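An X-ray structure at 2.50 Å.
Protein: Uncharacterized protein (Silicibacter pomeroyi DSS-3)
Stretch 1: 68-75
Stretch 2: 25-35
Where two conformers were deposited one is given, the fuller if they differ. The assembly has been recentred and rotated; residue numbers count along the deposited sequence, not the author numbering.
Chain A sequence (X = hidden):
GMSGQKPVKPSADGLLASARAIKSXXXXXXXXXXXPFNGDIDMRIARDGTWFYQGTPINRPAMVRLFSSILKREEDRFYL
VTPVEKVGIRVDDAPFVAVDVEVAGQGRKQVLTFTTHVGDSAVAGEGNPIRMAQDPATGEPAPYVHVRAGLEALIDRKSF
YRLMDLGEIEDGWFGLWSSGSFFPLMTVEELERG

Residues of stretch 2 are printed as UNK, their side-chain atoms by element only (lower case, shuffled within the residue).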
ATOM      1  N   SER A  68      -3.197  -6.892  -8.806  1.00 23.44           N
ATOM      2  CA  SER A  68      -3.314  -6.099  -7.586  1.00 24.95           C
ATOM      3  C   SER A  68      -4.774  -5.969  -7.196  1.00 26.56           C
ATOM      4  O   SER A  68      -5.073  -5.832  -6.020  1.00 28.02           O
ATOM      5  CB  SER A  68      -2.706  -4.698  -7.761  1.00 24.69           C
ATOM      6  OG  SER A  68      -1.281  -4.751  -7.723  1.00 21.58           O
ATOM      7  N   SER A  69      -5.676  -5.998  -8.186  1.00 25.53           N
ATOM      8  CA  SER A  69      -7.106  -5.931  -7.907  1.00 25.55           C
ATOM      9  C   SER A  69      -7.600  -7.125  -7.054  1.00 24.59           C
ATOM     10  O   SER A  69      -8.652  -7.020  -6.422  1.00 18.68           O
ATOM     11  CB  SER A  69      -7.933  -5.826  -9.193  1.00 25.15           C
ATOM     12  OG  SER A  69      -8.040  -7.060  -9.918  1.00 24.27           O
ATOM     13  N   ILE A  70      -6.858  -8.234  -7.037  1.00 20.85           N
ATOM     14  CA  ILE A  70      -7.335  -9.413  -6.285  1.00 21.21           C
ATOM     15  C   ILE A  70      -6.454  -9.735  -5.071  1.00 22.17           C
ATOM     16  O   ILE A  70      -6.433 -10.863  -4.574  1.00 19.45           O
ATOM     17  CB  ILE A  70      -7.542 -10.651  -7.204  1.00 21.66           C
ATOM     18  CG1 ILE A  70      -6.252 -11.007  -7.981  1.00 16.47           C
ATOM     19  CG2 ILE A  70      -8.760 -10.391  -8.109  1.00 16.15           C
ATOM     20  CD1 ILE A  70      -6.231 -12.426  -8.560  1.00 13.54           C
ATOM     21  N   LEU A  71      -5.721  -8.724  -4.609  1.00 22.15           N
ATOM     22  CA  LEU A  71      -4.937  -8.864  -3.409  1.00 23.34           C
ATOM     23  C   LEU A  71      -5.865  -8.927  -2.197  1.00 25.02           C
ATOM     24  O   LEU A  71      -6.853  -8.170  -2.088  1.00 25.55           O
ATOM     25  CB  LEU A  71      -4.002  -7.686  -3.255  1.00 26.12           C
ATOM     26  CG  LEU A  71      -2.643  -7.789  -3.925  1.00 24.74           C
ATOM     27  CD1 LEU A  71      -2.058  -6.426  -4.003  1.00 18.35           C
ATOM     28  CD2 LEU A  71      -1.751  -8.722  -3.098  1.00 26.53           C
ATOM     29  N   LYS A  72      -5.538  -9.839  -1.291  1.00 22.86           N
ATOM     30  CA  LYS A  72      -6.264 -10.010  -0.064  1.00 21.76           C
ATOM     31  C   LYS A  72      -5.249 -10.247   1.057  1.00 23.87           C
ATOM     32  O   LYS A  72      -4.295 -11.020   0.915  1.00 20.82           O
ATOM     33  CB  LYS A  72      -7.194 -11.210  -0.196  1.00 21.86           C
ATOM     34  CG  LYS A  72      -8.098 -11.433   1.010  1.00 21.27           C
ATOM     35  CD  LYS A  72      -8.995 -12.676   0.859  1.00 21.00           C
ATOM     36  CE  LYS A  72     -10.210 -12.620   1.825  1.00 21.18           C
ATOM     37  NZ  LYS A  72     -11.112 -13.828   1.717  1.00 16.58           N
ATOM     38  N   ARG A  73      -5.464  -9.580   2.173  1.00 23.97           N
ATOM     39  CA  ARG A  73      -4.642  -9.772   3.337  1.00 25.99           C
ATOM     40  C   ARG A  73      -5.371 -10.676   4.317  1.00 26.81           C
ATOM     41  O   ARG A  73      -6.538 -10.443   4.619  1.00 27.38           O
ATOM     42  CB  ARG A  73      -4.404  -8.416   3.992  1.00 27.65           C
ATOM     43  CG  ARG A  73      -3.397  -8.454   5.092  1.00 30.34           C
ATOM     44  CD  ARG A  73      -3.345  -7.169   5.848  1.00 29.89           C
ATOM     45  NE  ARG A  73      -2.621  -7.375   7.077  1.00 30.92           N
ATOM     46  CZ  ARG A  73      -2.180  -6.404   7.867  1.00 33.89           C
ATOM     47  NH1 ARG A  73      -2.350  -5.128   7.568  1.00 33.73           N
ATOM     48  NH2 ARG A  73      -1.526  -6.728   8.966  1.00 36.20           N
ATOM     49  N   GLU A  74      -4.703 -11.705   4.819  1.00 27.45           N
ATOM     50  CA  GLU A  74      -5.242 -12.483   5.938  1.00 30.21           C
ATOM     51  C   GLU A  74      -4.169 -12.524   6.995  1.00 31.62           C
ATOM     52  O   GLU A  74      -3.016 -12.861   6.699  1.00 33.89           O
ATOM     53  CB  GLU A  74      -5.629 -13.887   5.508  1.00 28.75           C
ATOM     54  CG  GLU A  74      -6.791 -13.868   4.532  1.00 33.62           C
ATOM     55  CD  GLU A  74      -7.119 -15.212   3.904  1.00 32.71           C
ATOM     56  OE1 GLU A  74      -6.448 -16.229   4.186  1.00 42.21           O
ATOM     57  OE2 GLU A  74      -8.065 -15.242   3.104  1.00 39.99           O
ATOM     58  N   GLU A  75      -4.540 -12.178   8.219  1.00 32.52           N
ATOM     59  CA  GLU A  75      -3.568 -11.984   9.288  1.00 34.36           C
ATOM     60  C   GLU A  75      -2.476 -11.046   8.761  1.00 33.88           C
ATOM     61  O   GLU A  75      -2.796  -9.890   8.381  1.00 33.61           O
ATOM     62  CB  GLU A  75      -3.088 -13.340   9.822  1.00 36.57           C
ATOM     63  CG  GLU A  75      -4.276 -14.185  10.336  1.00 43.39           C
ATOM     64  CD  GLU A  75      -3.911 -15.148  11.457  1.00 48.29           C
ATOM     65  OE1 GLU A  75      -3.182 -14.730  12.396  1.00 55.10           O
ATOM     66  OE2 GLU A  75      -4.371 -16.318  11.412  1.00 52.34           O
ATOM     67  N   UNK A  25     -12.804  -4.652 -13.434  1.00 43.92           N
ATOM     68  CA  UNK A  25     -13.015  -3.238 -13.719  1.00 44.47           C
ATOM     69  C   UNK A  25     -12.460  -2.446 -12.536  1.00 43.56           C
ATOM     70  O   UNK A  25     -12.590  -1.219 -12.500  1.00 46.46           O
ATOM     71  c   UNK A  25     -14.531  -2.904 -13.862  1.00 45.49           C
ATOM     72  c   UNK A  25     -17.573  -3.094 -16.240  1.00 45.83           C
ATOM     73  c   UNK A  25     -16.658  -3.665 -15.139  1.00 46.31           C
ATOM     74  n   UNK A  25     -18.179  -1.793 -15.776  1.00 44.96           N
ATOM     75  c   UNK A  25     -15.178  -3.187 -15.237  1.00 46.59           C
ATOM     76  N   UNK A  26     -11.879  -3.114 -11.545  1.00 40.00           N
ATOM     77  CA  UNK A  26     -11.550  -2.426 -10.289  1.00 36.40           C
ATOM     78  C   UNK A  26     -11.211  -3.407  -9.193  1.00 34.28           C
ATOM     79  O   UNK A  26     -11.184  -4.616  -9.445  1.00 34.68           O
ATOM     80  N   UNK A  27     -10.966  -2.895  -7.963  1.00 33.20           N
ATOM     81  CA  UNK A  27     -10.604  -3.762  -6.827  1.00 29.43           C
ATOM     82  C   UNK A  27     -11.737  -4.724  -6.499  1.00 23.03           C
ATOM     83  O   UNK A  27     -12.869  -4.312  -6.360  1.00 23.41           O
ATOM     84  c   UNK A  27     -10.318  -2.785  -5.672  1.00 30.79           C
ATOM     85  c   UNK A  27     -11.057  -1.465  -7.580  1.00 33.60           C
ATOM     86  c   UNK A  27     -10.794  -1.444  -6.098  1.00 32.89           C
ATOM     87  N   UNK A  28     -11.408  -6.002  -6.444  1.00 20.12           N
ATOM     88  CA  UNK A  28     -12.385  -7.060  -6.360  1.00 21.55           C
ATOM     89  C   UNK A  28     -12.798  -7.219  -4.903  1.00 21.37           C
ATOM     90  O   UNK A  28     -12.030  -6.889  -4.012  1.00 20.24           O
ATOM     91  c   UNK A  28     -11.818  -8.378  -6.927  1.00 16.57           C
ATOM     92  N   UNK A  29     -14.024  -7.709  -4.667  1.00 20.26           N
ATOM     93  CA  UNK A  29     -14.569  -7.880  -3.314  1.00 18.07           C
ATOM     94  C   UNK A  29     -14.095  -9.185  -2.717  1.00 18.12           C
ATOM     95  O   UNK A  29     -14.877 -10.106  -2.399  1.00 16.47           O
ATOM     96  c   UNK A  29     -16.200  -8.555  -4.941  1.00 19.90           C
ATOM     97  c   UNK A  29     -16.068  -7.869  -3.555  1.00 19.49           C
ATOM     98  c   UNK A  29     -14.985  -8.094  -5.719  1.00 16.97           C
ATOM     99  N   UNK A  30     -12.786  -9.246  -2.540  1.00 20.06           N
ATOM    100  CA  UNK A  30     -12.111 -10.489  -2.222  1.00 19.57           C
ATOM    101  C   UNK A  30     -12.511 -11.059  -0.878  1.00 21.43           C
ATOM    102  O   UNK A  30     -12.297 -12.254  -0.651  1.00 23.77           O
ATOM    103  c   UNK A  30     -10.594 -10.322  -2.286  1.00 20.71           C
ATOM    104  c   UNK A  30     -10.144 -10.115  -3.781  1.00 18.45           C
ATOM    105  c   UNK A  30     -10.157  -9.186  -1.382  1.00 17.94           C
ATOM    106  N   UNK A  31     -13.090 -10.243   0.012  1.00 19.16           N
ATOM    107  CA  UNK A  31     -13.496 -10.756   1.309  1.00 18.97           C
ATOM    108  C   UNK A  31     -14.860 -11.418   1.282  1.00 19.44           C
ATOM    109  O   UNK A  31     -15.329 -11.895   2.312  1.00 17.67           O
ATOM    110  c   UNK A  31     -10.001  -9.445   3.773  1.00 23.03           C
ATOM    111  n   UNK A  31     -11.216  -9.969   3.715  1.00 21.94           N
ATOM    112  n   UNK A  31      -9.898  -8.517   2.841  1.00 19.62           N
ATOM    113  c   UNK A  31     -11.099  -8.425   2.176  1.00 23.72           C
ATOM    114  c   UNK A  31     -11.939  -9.339   2.725  1.00 23.07           C
ATOM    115  c   UNK A  31     -13.369  -9.699   2.401  1.00 21.26           C
ATOM    116  N   UNK A  32     -15.479 -11.495   0.103  1.00 20.43           N
ATOM    117  CA  UNK A  32     -16.639 -12.361  -0.073  1.00 21.75           C
ATOM    118  C   UNK A  32     -16.220 -13.808  -0.311  1.00 22.60           C
ATOM    119  O   UNK A  32     -17.036 -14.726  -0.146  1.00 20.57           O
ATOM    120  c   UNK A  32     -19.348 -10.811   0.015  1.00 16.97           C
ATOM    121  c   UNK A  32     -18.332 -10.660  -1.095  1.00 24.64           C
ATOM    122  c   UNK A  32     -18.994 -10.416  -2.455  1.00 16.96           C
ATOM    123  c   UNK A  32     -17.497 -11.926  -1.242  1.00 21.12           C
ATOM    124  N   UNK A  33     -14.946 -14.006  -0.665  1.00 23.83           N
ATOM    125  CA  UNK A  33     -14.481 -15.275  -1.197  1.00 23.74           C
ATOM    126  C   UNK A  33     -13.563 -16.024  -0.244  1.00 24.72           C
ATOM    127  O   UNK A  33     -12.655 -15.441   0.345  1.00 23.20           O
ATOM    128  c   UNK A  33     -15.953 -14.298  -3.629  1.00 24.74           C
ATOM    129  c   UNK A  33     -14.588 -14.281  -3.511  1.00 24.39           C
ATOM    130  n   UNK A  33     -16.352 -13.460  -4.644  1.00 26.03           N
ATOM    131  c   UNK A  33     -15.243 -12.879  -5.204  1.00 26.67           C
ATOM    132  c   UNK A  33     -15.139 -11.958  -6.255  1.00 25.06           C
ATOM    133  c   UNK A  33     -12.846 -12.935  -4.898  1.00 21.82           C
ATOM    134  c   UNK A  33     -12.744 -12.050  -5.946  1.00 23.49           C
ATOM    135  c   UNK A  33     -13.884 -11.571  -6.618  1.00 23.59           C
ATOM    136  c   UNK A  33     -13.768 -15.040  -2.526  1.00 24.25           C
ATOM    137  c   UNK A  33     -14.111 -13.371  -4.512  1.00 24.84           C
ATOM    138  N   UNK A  34     -13.806 -17.323  -0.100  0.50 25.88           N
ATOM    139  CA  UNK A  34     -12.951 -18.187   0.725  0.50 25.61           C
ATOM    140  C   UNK A  34     -12.711 -19.512   0.048  0.50 26.00           C
ATOM    141  O   UNK A  34     -13.110 -20.570   0.547  0.50 27.15           O
ATOM    142  n   UNK A  34     -12.310 -16.640   3.219  0.50 13.78           N
ATOM    143  c   UNK A  34     -13.510 -17.073   2.878  0.50 20.90           C
ATOM    144  o   UNK A  34     -14.539 -16.444   3.112  0.50 19.89           O
ATOM    145  c   UNK A  34     -13.550 -18.353   2.109  0.50 24.62           C
ATOM    146  N   UNK A  35     -12.048 -19.451  -1.106  1.00 26.13           N
ATOM    147  CA  UNK A  35     -11.715 -20.640  -1.858  1.00 28.69           C
ATOM    148  C   UNK A  35     -10.605 -21.410  -1.163  1.00 29.47           C
ATOM    149  O   UNK A  35      -9.931 -20.869  -0.299  1.00 30.24           O
ATOM    150  c   UNK A  35     -11.560 -18.233  -1.777  1.00 29.08           C
ATOM    151  c   UNK A  35     -10.595 -18.764  -2.774  1.00 30.53           C
ATOM    152  c   UNK A  35     -11.220 -20.081  -3.178  1.00 29.02           C
TER
HETATM  153  O   HOH W   1      -7.638  -7.287   2.103  1.00 19.30           O

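Position 25 carries four carbons in a row ending in a nitrogen, and none of them comes near stretch 1. This is Lys25, whose charged chain suits its exposed place. Position 26 has no side-chain atoms, so it is Gly26. Its O lies 3.5 Å from CB of Ser69, and a CB here would crowd the ring of the next residue. At position 27 three carbons close a ring onto the backbone nitrogen: Pro27. Its CA sits 3.8 Å from O of Ser69.

Position 28 has a single carbon, directed toward stretch 1 and 3.8 Å from CG2 of Ile70. This is Ala28, a small apolar residue that lets the backbones come close: its N donates to O of Ser69 at 2.9 Å, with a nearly straight N-H...O angle of 170°. Position 29 again has three carbons ringed onto N and directs them away; Pro29 needs no amide hydrogen here, and its O accepts a hydrogen bond from N of position 32 (2.9 Å).

Position 30 holds one carbon carrying two others, the branched shape of Val30. CG1 lies 3.8 Å from CA of Ile70, CG2 lies 3.5 Å from O of Leu71, and the same CG2 is 3.8 Å from CB of Lys72, so the compact fork fills a buried place against the strand. Position 31 shows one carbon and a five-membered ring of three carbons and two nitrogens: His31. The flat ring receives CE of Lys72 over one face, 3.7 Å from the centroid, as a CH-pi contact, while water 1 joins its NE2 (2.7 Å) to N of Arg73 (3.2 Å).

Position 32 has four carbons forked at the second, pointing away from stretch 1. This is Leu32, which makes no contact across the interface. Position 33 bears one carbon and fused five- and six-membered rings with eight carbons and one nitrogen: Trp33. Its backbone matters most here, with O 2.6 Å from NZ of Lys72. Position 34 has two carbons, the second carrying one oxygen and one nitrogen: Asn34, a polar residue at an exposed site. Position 35 closes three carbons onto N; Pro35 stays out of reach.

The contact therefore has two anchors. The Ala28 to Ser69 hydrogen bond fixes one end, and apolar packing by Ala28 and Val30 continues from it. Lys72, fully extended with all four chi angles t, crosses the His31 face and donates from NZ to O of Val30 at 3.1 Å.

Stretch 2 25-35: KGPAPVHLWNP
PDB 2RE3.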